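Local coordinates for protein hypoxanthine-guanine phosphoribosyltransferase (Leishmania tarentolae, PDB 1PZM) that probably converts guanine to GMP and hypoxanthine to IMP in purine salvage, transferring the phosphoribosyl group from 5-phosphoribosyl pyrophosphate, at residues Leu62-Gly67 / Leu123-Val128. Residues are numbered along the deposited sequence; the frame is centred on the assembly and turned at random.
Sequences LCVLKG and LVEDIV. With 5GP (guanosine-5'-monophosphate), chain C.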
loop_
_atom_site.group_PDB
_atom_site.type_symbol
_atom_site.label_atom_id
_atom_site.label_comp_id
_atom_site.label_asym_id
_atom_site.label_seq_id
_atom_site.Cartn_x
_atom_site.Cartn_y
_atom_site.Cartn_z
ATOM N N LEU A 62 -9.759 6.160 0.466
ATOM C CA LEU A 62 -8.916 7.047 -0.333
ATOM C C LEU A 62 -7.531 7.161 0.309
ATOM O O LEU A 62 -7.328 7.944 1.297
ATOM C CB LEU A 62 -9.603 8.438 -0.537
ATOM C CG LEU A 62 -10.612 8.450 -1.724
ATOM C CD1 LEU A 62 -11.624 7.234 -1.851
ATOM C CD2 LEU A 62 -11.415 9.744 -1.713
ATOM N N CYS A 63 -6.592 6.363 -0.227
ATOM C CA CYS A 63 -5.262 6.273 0.377
ATOM C C CYS A 63 -4.355 7.465 -0.021
ATOM O O CYS A 63 -4.093 7.692 -1.202
ATOM C CB CYS A 63 -4.599 4.937 0.015
ATOM S SG CYS A 63 -2.843 4.858 0.355
ATOM N N VAL A 64 -3.920 8.250 0.968
ATOM C CA VAL A 64 -3.096 9.410 0.669
ATOM C C VAL A 64 -1.638 8.960 0.569
ATOM O O VAL A 64 -0.987 8.714 1.568
ATOM C CB VAL A 64 -3.253 10.546 1.689
ATOM C CG1 VAL A 64 -2.422 11.807 1.236
ATOM C CG2 VAL A 64 -4.727 10.946 1.841
ATOM N N LEU A 65 -1.137 8.805 -0.652
ATOM C CA LEU A 65 0.246 8.450 -0.903
ATOM C C LEU A 65 1.265 9.551 -0.508
ATOM O O LEU A 65 0.959 10.739 -0.628
ATOM C CB LEU A 65 0.379 8.192 -2.409
ATOM C CG LEU A 65 -0.372 6.895 -2.757
ATOM C CD1 LEU A 65 -0.265 6.657 -4.236
ATOM C CD2 LEU A 65 0.170 5.674 -2.013
ATOM N N LYS A 66 2.475 9.187 -0.074
ATOM C CA LYS A 66 3.007 7.797 -0.029
ATOM C C LYS A 66 2.704 7.139 1.272
ATOM O O LYS A 66 2.495 5.952 1.341
ATOM C CB LYS A 66 4.536 7.852 -0.158
ATOM C CG LYS A 66 5.104 8.273 -1.576
ATOM C CD LYS A 66 6.636 7.997 -1.636
ATOM C CE LYS A 66 7.290 8.341 -2.969
ATOM N NZ LYS A 66 8.709 7.877 -2.899
ATOM N N GLY A 67 2.720 7.946 2.327
ATOM C CA GLY A 67 2.837 7.448 3.690
ATOM C C GLY A 67 1.716 6.586 4.186
ATOM O O GLY A 67 1.928 5.801 5.124
ATOM N N LEU A 123 -11.152 9.352 3.674
ATOM C CA LEU A 123 -9.755 9.717 3.454
ATOM C C LEU A 123 -8.917 9.026 4.500
ATOM O O LEU A 123 -9.254 9.063 5.722
ATOM C CB LEU A 123 -9.539 11.237 3.549
ATOM C CG LEU A 123 -10.056 12.066 2.370
ATOM C CD1 LEU A 123 -10.124 13.533 2.724
ATOM C CD2 LEU A 123 -9.163 11.834 1.154
ATOM N N VAL A 124 -7.817 8.407 4.040
ATOM C CA VAL A 124 -6.991 7.576 4.904
ATOM C C VAL A 124 -5.605 8.226 4.975
ATOM O O VAL A 124 -4.924 8.370 3.983
ATOM C CB VAL A 124 -6.846 6.105 4.384
ATOM C CG1 VAL A 124 -5.878 5.326 5.308
ATOM C CG2 VAL A 124 -8.218 5.400 4.320
ATOM N N GLU A 125 -5.219 8.648 6.180
ATOM C CA GLU A 125 -3.969 9.385 6.353
ATOM C C GLU A 125 -3.074 8.705 7.369
ATOM O O GLU A 125 -3.561 8.155 8.380
ATOM C CB GLU A 125 -4.286 10.759 6.912
ATOM C CG GLU A 125 -4.839 11.734 5.939
ATOM C CD GLU A 125 -3.777 12.685 5.445
ATOM O OE1 GLU A 125 -2.741 12.221 4.891
ATOM O OE2 GLU A 125 -3.981 13.913 5.661
ATOM N N ASP A 126 -1.766 8.811 7.168
ATOM C CA ASP A 126 -0.862 8.263 8.181
ATOM C C ASP A 126 -0.755 9.173 9.414
ATOM O O ASP A 126 -0.876 8.704 10.562
ATOM C CB ASP A 126 0.519 7.985 7.605
ATOM C CG ASP A 126 1.046 9.115 6.778
ATOM O OD1 ASP A 126 0.406 10.172 6.637
ATOM O OD2 ASP A 126 2.152 9.046 6.216
ATOM N N ILE A 127 -0.551 10.453 9.196
ATOM C CA ILE A 127 -0.289 11.382 10.293
ATOM C C ILE A 127 -0.759 12.760 9.898
ATOM O O ILE A 127 -0.578 13.192 8.755
ATOM C CB ILE A 127 1.225 11.316 10.766
ATOM C CG1 ILE A 127 1.441 12.195 12.005
ATOM C CG2 ILE A 127 2.232 11.657 9.625
ATOM C CD1 ILE A 127 2.586 11.672 12.891
ATOM N N VAL A 128 -1.410 13.434 10.834
ATOM C CA VAL A 128 -1.876 14.797 10.631
ATOM C C VAL A 128 -1.241 15.713 11.656
ATOM O O VAL A 128 -1.349 15.482 12.870
ATOM C CB VAL A 128 -3.409 14.913 10.633
ATOM C CG1 VAL A 128 -3.854 16.368 10.443
ATOM C CG2 VAL A 128 -4.029 14.053 9.499
HETATM P P 5GP C . 0.367 18.723 7.818
HETATM O O1P 5GP C . -0.681 18.155 8.711
HETATM O O2P 5GP C . 1.092 19.863 8.440
HETATM O O3P 5GP C . -0.367 19.265 6.648
HETATM O "O5'" 5GP C . 1.369 17.550 7.380
HETATM C "C5'" 5GP C . 2.411 17.735 6.412
HETATM C "C4'" 5GP C . 2.982 16.387 5.880
HETATM O "O4'" 5GP C . 3.964 15.795 6.744
HETATM C "C3'" 5GP C . 1.948 15.291 5.640
HETATM O "O3'" 5GP C . 2.235 14.547 4.454
HETATM C "C2'" 5GP C . 2.123 14.423 6.876
HETATM O "O2'" 5GP C . 1.626 13.137 6.641
HETATM C "C1'" 5GP C . 3.629 14.488 7.177
HETATM N N9 5GP C . 3.940 14.389 8.634
HETATM C C8 5GP C . 3.654 15.277 9.690
HETATM N N7 5GP C . 4.256 14.807 10.869
HETATM C C5 5GP C . 5.100 13.806 10.442
HETATM C C6 5GP C . 5.955 12.950 11.148
HETATM O O6 5GP C . 6.032 13.006 12.415
HETATM N N1 5GP C . 6.705 12.003 10.452
HETATM C C2 5GP C . 6.610 11.931 9.061
HETATM N N2 5GP C . 7.334 11.062 8.360
HETATM N N3 5GP C . 5.762 12.754 8.376
HETATM C C4 5GP C . 5.020 13.687 9.077
HETATM O O HOH W 1 0.092 10.600 3.593
HETATM O O HOH W 2 2.642 11.032 3.865
#
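Val-64 and Glu-125 meet side chain to side chain where two parallel strands begin to part: their CA atoms are 5.8 Å apart, against 4.7 Å for Leu-62 and Leu-123. The Val-64 side chain leans over the neighbouring strand, its CG2 3.4 Å from Val-124 O. Glu-125 CB points away, but the chain bends at chi2 (-100°) and turns back, bringing OE1 to 3.6 Å from Val-64 CB; the two side chains cross at a slant, a carboxylate oxygen against a branched apolar group. On the same face, two residues back along both strands, Leu-123 CD2 reaches across to Leu-62 CB at 3.8 Å. Cys-63 and Val-124 are paired on the opposite face. Val-124 N donates to Leu-62 O (2.8 Å), and Val-64 N donates to Val-124 O.

At the corner of the chain, the contact passes to Asp-126. With CG between its own backbone N and carbonyl carbon (chi1 46°), the carboxylate faces Gly-67, and OD2 lies 3.1 Å from Gly-67 CA, a close approach to the backbone of a residue that has no side chain. One water donates to both Val-64 O and Asp-126 OD1; another donates to OD2 and weakly accepts from Gly-67 N, so the two waters link Asp-126 to Val-64 O and, weakly, to Gly-67 N. Next in the chain, Ile-127 O accepts a hydrogen bond from O2' of the bound GMP (3.1 Å), which places this corner at the nucleotide site.

Both strands belong to the parallel core sheet of a type I phosphoribosyltransferase. Strand 86-91 flanks 59-64 and strand 148-156 flanks 120-125, while helix 132-142 covers the face bearing Leu-62, Val-64, Leu-123 and Glu-125 through Met-141, Leu-137, Met-138 and Leu-134.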